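Local structure of maleylacetate reductase (Agrobacterium tumefaciens, 3HL0) at residues A67-V75 / P128-G136; S238-L247 / M319-C330. The protein probably catalyses the NADH-dependent reduction of maleylacetate to 3-oxoadipate in the breakdown of 2,6-dihydroxybenzoate. One frame throughout, in Å; residues are numbered along the deposited sequence. Where two conformers were deposited one is given.

Contact 1 (A67-V75 / P128-G136). With NAD (nicotinamide-adenine-dinucleotide), chain D.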
loop_
_atom_site.group_PDB
_atom_site.type_symbol
_atom_site.label_atom_id
_atom_site.label_comp_id
_atom_site.label_asym_id
_atom_site.label_seq_id
_atom_site.Cartn_x
_atom_site.Cartn_y
_atom_site.Cartn_z
ATOM N N ALA A 67 -6.089 2.620 -11.174
ATOM C CA ALA A 67 -6.643 1.462 -10.486
ATOM C C ALA A 67 -6.377 1.646 -9.004
ATOM O O ALA A 67 -5.300 2.118 -8.611
ATOM C CB ALA A 67 -6.008 0.190 -10.973
ATOM N N ALA A 68 -7.375 1.301 -8.197
ATOM C CA ALA A 68 -7.396 1.680 -6.798
ATOM C C ALA A 68 -7.584 0.444 -5.933
ATOM O O ALA A 68 -8.204 -0.540 -6.359
ATOM C CB ALA A 68 -8.538 2.688 -6.557
HETATM N N MSE A 69 -7.080 0.495 -4.699
HETATM C CA MSE A 69 -7.298 -0.624 -3.761
HETATM C C MSE A 69 -8.800 -0.883 -3.623
HETATM O O MSE A 69 -9.579 0.065 -3.487
HETATM C CB MSE A 69 -6.690 -0.298 -2.369
ATOM N N HIS A 70 -9.176 -2.162 -3.687
ATOM C CA HIS A 70 -10.525 -2.641 -3.356
ATOM C C HIS A 70 -11.561 -2.323 -4.429
ATOM O O HIS A 70 -12.759 -2.441 -4.165
ATOM C CB HIS A 70 -10.996 -2.104 -1.987
ATOM C CG HIS A 70 -9.968 -2.222 -0.903
ATOM N ND1 HIS A 70 -9.404 -3.427 -0.541
ATOM C CD2 HIS A 70 -9.425 -1.288 -0.080
ATOM C CE1 HIS A 70 -8.541 -3.230 0.442
ATOM N NE2 HIS A 70 -8.536 -1.941 0.740
ATOM N N THR A 71 -11.097 -1.936 -5.621
ATOM C CA THR A 71 -11.941 -1.806 -6.824
ATOM C C THR A 71 -13.237 -1.011 -6.504
ATOM O O THR A 71 -14.349 -1.511 -6.656
ATOM C CB THR A 71 -12.232 -3.204 -7.469
ATOM O OG1 THR A 71 -11.041 -4.023 -7.404
ATOM C CG2 THR A 71 -12.640 -3.084 -8.931
ATOM N N PRO A 72 -13.085 0.253 -6.086
ATOM C CA PRO A 72 -14.298 1.031 -5.757
ATOM C C PRO A 72 -15.112 1.380 -7.022
ATOM O O PRO A 72 -14.550 1.690 -8.066
ATOM C CB PRO A 72 -13.742 2.279 -5.050
ATOM C CG PRO A 72 -12.273 2.337 -5.387
ATOM C CD PRO A 72 -11.842 1.038 -5.989
ATOM N N VAL A 73 -16.432 1.297 -6.916
ATOM C CA VAL A 73 -17.314 1.480 -8.071
ATOM C C VAL A 73 -17.159 2.836 -8.788
ATOM O O VAL A 73 -17.314 2.915 -10.010
ATOM C CB VAL A 73 -18.798 1.157 -7.670
ATOM C CG1 VAL A 73 -19.768 1.474 -8.784
ATOM C CG2 VAL A 73 -18.921 -0.307 -7.273
ATOM N N GLU A 74 -16.838 3.903 -8.055
ATOM C CA GLU A 74 -16.697 5.212 -8.704
ATOM C C GLU A 74 -15.487 5.292 -9.624
ATOM O O GLU A 74 -15.572 5.893 -10.687
ATOM C CB GLU A 74 -16.776 6.387 -7.728
ATOM C CG GLU A 74 -18.157 6.527 -7.083
ATOM C CD GLU A 74 -19.309 6.725 -8.096
ATOM O OE1 GLU A 74 -19.166 7.540 -9.032
ATOM O OE2 GLU A 74 -20.373 6.075 -7.944
ATOM N N VAL A 75 -14.392 4.616 -9.247
ATOM C CA VAL A 75 -13.248 4.503 -10.130
ATOM C C VAL A 75 -13.597 3.645 -11.357
ATOM O O VAL A 75 -13.255 3.991 -12.498
ATOM C CB VAL A 75 -12.017 3.917 -9.386
ATOM C CG1 VAL A 75 -10.866 3.621 -10.371
ATOM C CG2 VAL A 75 -11.560 4.878 -8.304
ATOM N N PRO A 128 -12.916 -16.474 -11.736
ATOM C CA PRO A 128 -14.087 -15.732 -12.189
ATOM C C PRO A 128 -14.664 -14.834 -11.068
ATOM O O PRO A 128 -15.826 -14.420 -11.152
ATOM C CB PRO A 128 -15.071 -16.848 -12.561
ATOM C CG PRO A 128 -14.804 -17.886 -11.495
ATOM C CD PRO A 128 -13.271 -17.844 -11.311
ATOM N N ILE A 129 -13.842 -14.531 -10.051
ATOM C CA ILE A 129 -14.325 -13.820 -8.858
ATOM C C ILE A 129 -13.982 -12.331 -8.929
ATOM O O ILE A 129 -12.869 -11.969 -9.342
ATOM C CB ILE A 129 -13.659 -14.435 -7.603
ATOM C CG1 ILE A 129 -13.884 -15.959 -7.561
ATOM C CG2 ILE A 129 -14.181 -13.800 -6.342
ATOM C CD1 ILE A 129 -12.871 -16.689 -6.592
ATOM N N LEU A 130 -14.931 -11.463 -8.545
ATOM C CA LEU A 130 -14.662 -10.024 -8.514
ATOM C C LEU A 130 -15.164 -9.416 -7.190
ATOM O O LEU A 130 -16.323 -9.601 -6.848
ATOM C CB LEU A 130 -15.357 -9.332 -9.709
ATOM C CG LEU A 130 -15.375 -7.803 -9.653
ATOM C CD1 LEU A 130 -13.960 -7.183 -9.715
ATOM C CD2 LEU A 130 -16.286 -7.252 -10.779
ATOM N N GLY A 131 -14.271 -8.740 -6.465
ATOM C CA GLY A 131 -14.614 -7.953 -5.266
ATOM C C GLY A 131 -14.630 -6.471 -5.621
ATOM O O GLY A 131 -13.783 -5.998 -6.385
ATOM N N GLN A 132 -15.635 -5.746 -5.102
ATOM C CA GLN A 132 -15.750 -4.317 -5.358
ATOM C C GLN A 132 -16.117 -3.611 -4.059
ATOM O O GLN A 132 -16.541 -4.255 -3.108
ATOM C CB GLN A 132 -16.808 -4.031 -6.434
ATOM C CG GLN A 132 -16.561 -4.785 -7.745
ATOM C CD GLN A 132 -17.629 -4.531 -8.766
ATOM O OE1 GLN A 132 -17.586 -3.547 -9.516
ATOM N NE2 GLN A 132 -18.609 -5.420 -8.815
ATOM N N THR A 133 -15.914 -2.307 -4.009
ATOM C CA THR A 133 -16.344 -1.523 -2.855
ATOM C C THR A 133 -17.413 -0.591 -3.362
ATOM O O THR A 133 -17.200 0.138 -4.315
ATOM C CB THR A 133 -15.176 -0.742 -2.233
ATOM O OG1 THR A 133 -14.172 -1.682 -1.843
ATOM C CG2 THR A 133 -15.630 0.021 -0.968
ATOM N N GLU A 134 -18.576 -0.644 -2.726
ATOM C CA GLU A 134 -19.664 0.239 -3.075
ATOM C C GLU A 134 -20.280 0.753 -1.789
ATOM O O GLU A 134 -20.559 -0.038 -0.891
ATOM C CB GLU A 134 -20.707 -0.516 -3.891
ATOM C CG GLU A 134 -21.741 0.415 -4.509
ATOM C CD GLU A 134 -22.593 -0.268 -5.561
ATOM O OE1 GLU A 134 -22.410 -1.493 -5.799
ATOM O OE2 GLU A 134 -23.451 0.427 -6.137
ATOM N N ASN A 135 -20.473 2.070 -1.699
ATOM C CA ASN A 135 -21.011 2.706 -0.479
ATOM C C ASN A 135 -20.253 2.241 0.758
ATOM O O ASN A 135 -20.849 1.919 1.788
ATOM C CB ASN A 135 -22.507 2.429 -0.314
ATOM C CG ASN A 135 -23.340 3.026 -1.429
ATOM O OD1 ASN A 135 -22.956 4.020 -2.068
ATOM N ND2 ASN A 135 -24.508 2.431 -1.661
ATOM N N GLY A 136 -18.931 2.177 0.625
ATOM C CA GLY A 136 -18.044 1.879 1.738
ATOM C C GLY A 136 -17.964 0.425 2.170
ATOM O O GLY A 136 -17.267 0.124 3.145
HETATM P PA NAD D . -2.135 -5.055 -5.441
HETATM O O1A NAD D . -2.620 -5.371 -6.813
HETATM O O2A NAD D . -3.042 -4.315 -4.534
HETATM O O5B NAD D . -0.675 -4.422 -5.560
HETATM C C5B NAD D . -0.113 -3.776 -4.413
HETATM C C4B NAD D . 0.869 -2.729 -4.916
HETATM O O4B NAD D . 1.983 -3.390 -5.516
HETATM C C3B NAD D . 0.238 -1.807 -5.976
HETATM O O3B NAD D . 0.588 -0.427 -5.762
HETATM C C2B NAD D . 0.852 -2.337 -7.252
HETATM O O2B NAD D . 0.955 -1.361 -8.269
HETATM C C1B NAD D . 2.235 -2.821 -6.792
HETATM N N9A NAD D . 2.818 -3.858 -7.678
HETATM C C8A NAD D . 2.212 -5.023 -8.108
HETATM N N7A NAD D . 3.081 -5.701 -8.893
HETATM C C5A NAD D . 4.243 -4.985 -8.996
HETATM C C6A NAD D . 5.437 -5.214 -9.678
HETATM N N6A NAD D . 5.797 -6.417 -10.197
HETATM N N1A NAD D . 6.419 -4.229 -9.558
HETATM C C2A NAD D . 6.220 -3.108 -8.782
HETATM N N3A NAD D . 5.051 -2.884 -8.101
HETATM C C4A NAD D . 4.072 -3.828 -8.219
HETATM O O3 NAD D . -1.811 -6.422 -4.607
HETATM P PN NAD D . -2.339 -7.942 -4.816
HETATM O O1N NAD D . -2.041 -8.618 -3.519
HETATM O O2N NAD D . -1.724 -8.409 -6.057
HETATM O O5D NAD D . -3.927 -7.841 -4.980
HETATM C C5D NAD D . -4.794 -7.644 -3.867
HETATM C C4D NAD D . -6.192 -7.385 -4.430
HETATM O O4D NAD D . -6.527 -8.459 -5.295
HETATM C C3D NAD D . -7.219 -7.401 -3.304
HETATM O O3D NAD D . -8.264 -6.482 -3.657
HETATM C C2D NAD D . -7.719 -8.826 -3.329
HETATM O O2D NAD D . -9.014 -9.010 -2.755
HETATM C C1D NAD D . -7.694 -9.117 -4.818
HETATM N N1N NAD D . -7.622 -10.537 -5.136
HETATM C C2N NAD D . -8.650 -11.050 -5.867
HETATM C C3N NAD D . -8.631 -12.390 -6.196
HETATM C C7N NAD D . -9.773 -12.825 -7.019
HETATM O O7N NAD D . -9.708 -14.108 -7.411
HETATM N N7N NAD D . -10.791 -11.988 -7.332
HETATM C C4N NAD D . -7.544 -13.261 -5.836
HETATM C C5N NAD D . -6.505 -12.713 -5.081
HETATM C C6N NAD D . -6.561 -11.351 -4.733
HETATM O O HOH W 1 -15.985 -1.548 -9.090
HETATM O O HOH W 2 -11.160 -6.183 -6.330
#
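Pro72 and Thr133 face each other in a single beta bridge, where the turn leading into helix 73-85 meets strand 129-134, one arm of a beta hairpin in the nucleotide-binding half of the enzyme. Thr133 is gripped at three points. Its N donates to Thr71 O at 3.2 Å, approaching from above the carbonyl plane. Its O accepts from Val73 N at 2.9 Å, and the carbonyl points almost straight at the donor (C=O...N angle 166°). Val73 opens the helix, where an N-H lacks an acceptor one turn back, and the strand supplies one; Pro72 before it has no N-H and needs no acceptor. The third point is Thr133 OG1, which donates to His70 O at 2.8 Å; chi1 of -59° sets the hydroxyl beside the backbone N, within bonding distance of this carbonyl in the type II turn of Ala68 to Thr71. Threonine suits the place because its hydroxyl adds a donor to that of the backbone.

Thr71 O has further partners. Water 1 donates to it at 2.9 Å and also to Gln132 OE1, which Arg109 NH1 holds as well, while Gln132 CA lies close to the same Thr71 oxygen in a bent CA-H...O contact. The Thr71 side chain packs on Ala105 of helix 97-110. Pro43 of the second subunit packs on Pro72 and Thr133, placing this bridge at the dimer contact. At the N-terminal end of the strand the backbone binds coenzyme: Ile129 O, also a partner of Lys104 NZ, accepts a hydrogen bond from the carboxamide N7N of NAD at 2.9 Å, with an N-H...O angle of 148°.

Contact 2 (S238-L247 / M319-C330)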
loop_
_atom_site.group_PDB
_atom_site.type_symbol
_atom_site.label_atom_id
_atom_site.label_comp_id
_atom_site.label_asym_id
_atom_site.label_seq_id
_atom_site.Cartn_x
_atom_site.Cartn_y
_atom_site.Cartn_z
ATOM N N SER A 238 -12.629 -22.052 1.972
ATOM C CA SER A 238 -13.288 -22.355 3.232
ATOM C C SER A 238 -12.797 -21.356 4.278
ATOM O O SER A 238 -12.614 -20.180 3.941
ATOM C CB SER A 238 -13.067 -23.844 3.609
ATOM O OG SER A 238 -13.820 -24.124 4.792
ATOM N N LEU A 239 -12.529 -21.831 5.487
ATOM C CA LEU A 239 -12.231 -20.963 6.619
ATOM C C LEU A 239 -11.156 -19.901 6.317
ATOM O O LEU A 239 -11.305 -18.724 6.663
ATOM C CB LEU A 239 -11.782 -21.824 7.801
ATOM C CG LEU A 239 -11.151 -21.071 8.974
ATOM C CD1 LEU A 239 -12.177 -20.144 9.615
ATOM C CD2 LEU A 239 -10.570 -22.081 9.980
ATOM N N HIS A 240 -10.064 -20.319 5.691
ATOM C CA HIS A 240 -8.998 -19.339 5.527
ATOM C C HIS A 240 -9.443 -18.141 4.720
ATOM O O HIS A 240 -9.239 -16.993 5.141
ATOM C CB HIS A 240 -7.730 -19.962 4.935
ATOM C CG HIS A 240 -6.676 -18.926 4.664
ATOM N ND1 HIS A 240 -5.823 -18.445 5.639
ATOM C CD2 HIS A 240 -6.445 -18.192 3.554
ATOM C CE1 HIS A 240 -5.072 -17.486 5.115
ATOM N NE2 HIS A 240 -5.439 -17.307 3.850
ATOM N N HIS A 241 -10.001 -18.389 3.543
ATOM C CA HIS A 241 -10.354 -17.227 2.689
ATOM C C HIS A 241 -11.542 -16.455 3.294
ATOM O O HIS A 241 -11.576 -15.238 3.179
ATOM C CB HIS A 241 -10.599 -17.679 1.232
ATOM C CG HIS A 241 -9.354 -18.162 0.538
ATOM N ND1 HIS A 241 -8.769 -19.377 0.832
ATOM C CD2 HIS A 241 -8.594 -17.596 -0.429
ATOM C CE1 HIS A 241 -7.687 -19.531 0.076
ATOM N NE2 HIS A 241 -7.548 -18.458 -0.689
ATOM N N LYS A 242 -12.495 -17.148 3.912
ATOM C CA LYS A 242 -13.638 -16.449 4.559
ATOM C C LYS A 242 -13.171 -15.537 5.683
ATOM O O LYS A 242 -13.569 -14.366 5.743
ATOM C CB LYS A 242 -14.651 -17.457 5.058
ATOM C CG LYS A 242 -15.347 -18.205 3.898
ATOM C CD LYS A 242 -16.463 -17.370 3.278
ATOM C CE LYS A 242 -17.447 -18.236 2.506
ATOM N NZ LYS A 242 -16.879 -18.671 1.186
ATOM N N LEU A 243 -12.280 -16.048 6.524
ATOM C CA LEU A 243 -11.778 -15.263 7.656
ATOM C C LEU A 243 -10.961 -14.078 7.169
ATOM O O LEU A 243 -11.072 -12.989 7.742
ATOM C CB LEU A 243 -11.010 -16.143 8.636
ATOM C CG LEU A 243 -10.536 -15.505 9.942
ATOM C CD1 LEU A 243 -11.816 -15.033 10.699
ATOM C CD2 LEU A 243 -9.760 -16.533 10.748
ATOM N N CYS A 244 -10.138 -14.248 6.128
ATOM C CA CYS A 244 -9.357 -13.125 5.631
ATOM C C CYS A 244 -10.297 -12.047 5.084
ATOM O O CYS A 244 -10.076 -10.854 5.285
ATOM C CB CYS A 244 -8.407 -13.542 4.509
ATOM S SG CYS A 244 -7.002 -14.517 5.069
ATOM N N HIS A 245 -11.356 -12.470 4.403
ATOM C CA HIS A 245 -12.312 -11.507 3.877
ATOM C C HIS A 245 -13.023 -10.765 5.013
ATOM O O HIS A 245 -13.203 -9.545 4.928
ATOM C CB HIS A 245 -13.319 -12.189 2.939
ATOM C CG HIS A 245 -14.298 -11.243 2.308
ATOM N ND1 HIS A 245 -15.534 -10.974 2.854
ATOM C CD2 HIS A 245 -14.225 -10.520 1.165
ATOM C CE1 HIS A 245 -16.176 -10.108 2.087
ATOM N NE2 HIS A 245 -15.403 -9.816 1.056
ATOM N N THR A 246 -13.396 -11.474 6.070
ATOM C CA THR A 246 -14.065 -10.841 7.234
ATOM C C THR A 246 -13.152 -9.829 7.897
ATOM O O THR A 246 -13.536 -8.677 8.126
ATOM C CB THR A 246 -14.459 -11.887 8.283
ATOM O OG1 THR A 246 -15.431 -12.734 7.692
ATOM C CG2 THR A 246 -14.995 -11.229 9.535
ATOM N N LEU A 247 -11.939 -10.238 8.237
ATOM C CA LEU A 247 -11.017 -9.304 8.897
ATOM C C LEU A 247 -10.607 -8.179 7.987
ATOM O O LEU A 247 -10.514 -7.006 8.403
ATOM C CB LEU A 247 -9.748 -10.060 9.321
ATOM C CG LEU A 247 -9.605 -10.521 10.756
ATOM C CD1 LEU A 247 -10.762 -11.407 11.210
ATOM C CD2 LEU A 247 -8.265 -11.240 10.900
HETATM N N MSE A 319 -14.700 -9.851 15.912
HETATM C CA MSE A 319 -14.321 -10.632 14.744
HETATM C C MSE A 319 -14.750 -12.090 14.859
HETATM O O MSE A 319 -15.194 -12.654 13.879
HETATM C CB MSE A 319 -12.804 -10.552 14.487
HETATM C CG MSE A 319 -12.335 -9.210 13.919
HETATM SE SE MSE A 319 -13.302 -8.473 12.433
HETATM C CE MSE A 319 -14.527 -7.323 13.453
ATOM N N ALA A 320 -14.636 -12.671 16.048
ATOM C CA ALA A 320 -15.060 -14.069 16.213
ATOM C C ALA A 320 -16.581 -14.162 15.964
ATOM O O ALA A 320 -17.062 -15.138 15.380
ATOM C CB ALA A 320 -14.709 -14.567 17.596
ATOM N N GLU A 321 -17.332 -13.127 16.380
ATOM C CA GLU A 321 -18.779 -13.067 16.086
ATOM C C GLU A 321 -19.084 -12.966 14.589
ATOM O O GLU A 321 -19.893 -13.732 14.085
ATOM C CB GLU A 321 -19.450 -11.943 16.884
ATOM C CG GLU A 321 -20.979 -11.784 16.658
ATOM C CD GLU A 321 -21.811 -13.037 16.979
ATOM O OE1 GLU A 321 -21.484 -13.766 17.949
ATOM O OE2 GLU A 321 -22.821 -13.268 16.258
ATOM N N LEU A 322 -18.430 -12.050 13.877
ATOM C CA LEU A 322 -18.655 -11.887 12.449
ATOM C C LEU A 322 -18.259 -13.143 11.696
ATOM O O LEU A 322 -18.916 -13.531 10.731
ATOM C CB LEU A 322 -17.848 -10.700 11.902
ATOM C CG LEU A 322 -18.388 -9.296 11.728
ATOM C CD1 LEU A 322 -17.427 -8.560 10.806
ATOM C CD2 LEU A 322 -19.797 -9.287 11.118
ATOM N N ALA A 323 -17.183 -13.784 12.142
ATOM C CA ALA A 323 -16.682 -14.976 11.461
ATOM C C ALA A 323 -17.614 -16.161 11.600
ATOM O O ALA A 323 -17.508 -17.140 10.855
ATOM C CB ALA A 323 -15.279 -15.333 12.002
ATOM N N THR A 324 -18.539 -16.089 12.563
ATOM C CA THR A 324 -19.454 -17.208 12.780
ATOM C C THR A 324 -20.887 -16.881 12.413
ATOM O O THR A 324 -21.796 -17.704 12.601
ATOM C CB THR A 324 -19.324 -17.797 14.215
ATOM O OG1 THR A 324 -19.223 -16.749 15.189
ATOM C CG2 THR A 324 -18.076 -18.619 14.291
ATOM N N ALA A 325 -21.088 -15.699 11.853
ATOM C CA ALA A 325 -22.445 -15.239 11.564
ATOM C C ALA A 325 -23.084 -16.016 10.419
ATOM O O ALA A 325 -24.246 -16.437 10.523
ATOM C CB ALA A 325 -22.450 -13.736 11.289
ATOM N N ASN A 326 -22.333 -16.216 9.341
ATOM C CA ASN A 326 -22.858 -16.854 8.131
ATOM C C ASN A 326 -22.255 -18.232 7.884
ATOM O O ASN A 326 -21.051 -18.348 7.600
ATOM C CB ASN A 326 -22.650 -15.929 6.937
ATOM C CG ASN A 326 -23.425 -14.617 7.083
ATOM O OD1 ASN A 326 -22.861 -13.520 6.979
ATOM N ND2 ASN A 326 -24.717 -14.729 7.365
ATOM N N PRO A 327 -23.078 -19.292 7.998
ATOM C CA PRO A 327 -22.531 -20.648 7.893
ATOM C C PRO A 327 -22.016 -20.974 6.490
ATOM O O PRO A 327 -22.658 -20.629 5.490
ATOM C CB PRO A 327 -23.729 -21.547 8.238
ATOM C CG PRO A 327 -24.704 -20.638 8.969
ATOM C CD PRO A 327 -24.530 -19.315 8.274
ATOM N N TYR A 328 -20.837 -21.595 6.430
ATOM C CA TYR A 328 -20.322 -22.163 5.185
ATOM C C TYR A 328 -19.638 -23.453 5.550
ATOM O O TYR A 328 -19.354 -23.699 6.731
ATOM C CB TYR A 328 -19.325 -21.217 4.494
ATOM C CG TYR A 328 -18.188 -20.799 5.409
ATOM C CD1 TYR A 328 -18.262 -19.619 6.130
ATOM C CD2 TYR A 328 -17.042 -21.599 5.538
ATOM C CE1 TYR A 328 -17.236 -19.235 6.996
ATOM C CE2 TYR A 328 -16.009 -21.218 6.373
ATOM C CZ TYR A 328 -16.110 -20.048 7.091
ATOM O OH TYR A 328 -15.089 -19.687 7.920
ATOM N N TRP A 329 -19.343 -24.276 4.547
ATOM C CA TRP A 329 -18.735 -25.589 4.817
ATOM C C TRP A 329 -17.230 -25.567 5.071
ATOM O O TRP A 329 -16.483 -24.857 4.381
ATOM C CB TRP A 329 -19.039 -26.581 3.703
ATOM C CG TRP A 329 -18.779 -27.998 4.103
ATOM C CD1 TRP A 329 -19.643 -28.835 4.772
ATOM C CD2 TRP A 329 -17.601 -28.761 3.843
ATOM N NE1 TRP A 329 -19.056 -30.070 4.958
ATOM C CE2 TRP A 329 -17.800 -30.043 4.402
ATOM C CE3 TRP A 329 -16.364 -28.469 3.223
ATOM C CZ2 TRP A 329 -16.820 -31.040 4.348
ATOM C CZ3 TRP A 329 -15.410 -29.470 3.146
ATOM C CH2 TRP A 329 -15.637 -30.733 3.704
ATOM N N CYS A 330 -16.819 -26.348 6.068
ATOM C CA CYS A 330 -15.412 -26.610 6.371
ATOM C C CYS A 330 -15.321 -28.062 6.876
ATOM O O CYS A 330 -16.217 -28.499 7.607
ATOM C CB CYS A 330 -14.998 -25.641 7.494
ATOM S SG CYS A 330 -13.292 -25.663 7.978
#
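Lys242 lays its aliphatic chain over one face of the Tyr328 ring, joining helix 239-251 to the chain that follows helix 316-323 in the all-helical C-terminal domain. The two side chains slide past each other in opposite directions: CB of Lys242 lies by CZ of Tyr328, and CE by CG. Between them Lys242 CG stands 3.7 Å from the ring centroid, only 9° off the normal, a clean CH-pi contact. The chain is bent at chi2 and chi4 as it runs along the ring, yet Lys242 NZ is 5.4 Å from the centroid, so any cation-pi attraction is weak at most. A long flexible side chain suits this exposed place, since its methylenes cover the ring.

Tyr328 reaches the helix by holding CG between its backbone N and carbonyl carbon (chi1 54°). Its OH lies 3.4 Å from Leu239 CA, against the first turn, and Ser238 OG sits at the ring edge, in plane. That hydroxyl donates to Trp329 O at 2.8 Å, in the carbonyl plane and on a lone pair, fixing the chain just beyond the tyrosine. Toward the other end, the small Ala323 lets Leu243 come close, CD1 to CB at 3.7 Å. Thr246 turns its methyl CG2 to Leu322 CB, an apolar match, at 3.7 Å. Leu247 CD1 touches CG of Met319, a selenomethionine, the two side chains crossing at a slant.

Farther out, Glu179 accepts from Ser238 N and His240 N and so positions the start of the helix. The axes of segments 239-247 and 319-323 approach to 9.8 Å, their N-to-C directions 127° apart; helix 336-348 packs on Leu239, Leu243 and Met319, while helix 255-271 lies against His240 and Cys244.

In the fold
From the N terminus, contact 1 comes first: the chain leaves 67-75 through helix 73-85, strand 90-95, helix 97-110 and strand 113-118 before returning as strand 129-134, so the loop closed there contains alternating helices and strands of the parallel-sheet, coenzyme-binding part. Contact 2 follows in series, neither enclosing nor crossing contact 1. Its loop, between 238-247 and 319-330, has no strand and includes helices 255-271, 279-285 and 289-300 of the C-terminal part. The two centres lie 20 Å apart and the nearest atoms about 7 Å, without touching. The side chain of Lys242 nevertheless comes about 9 Å from that of Ile129, an NAD-binding residue.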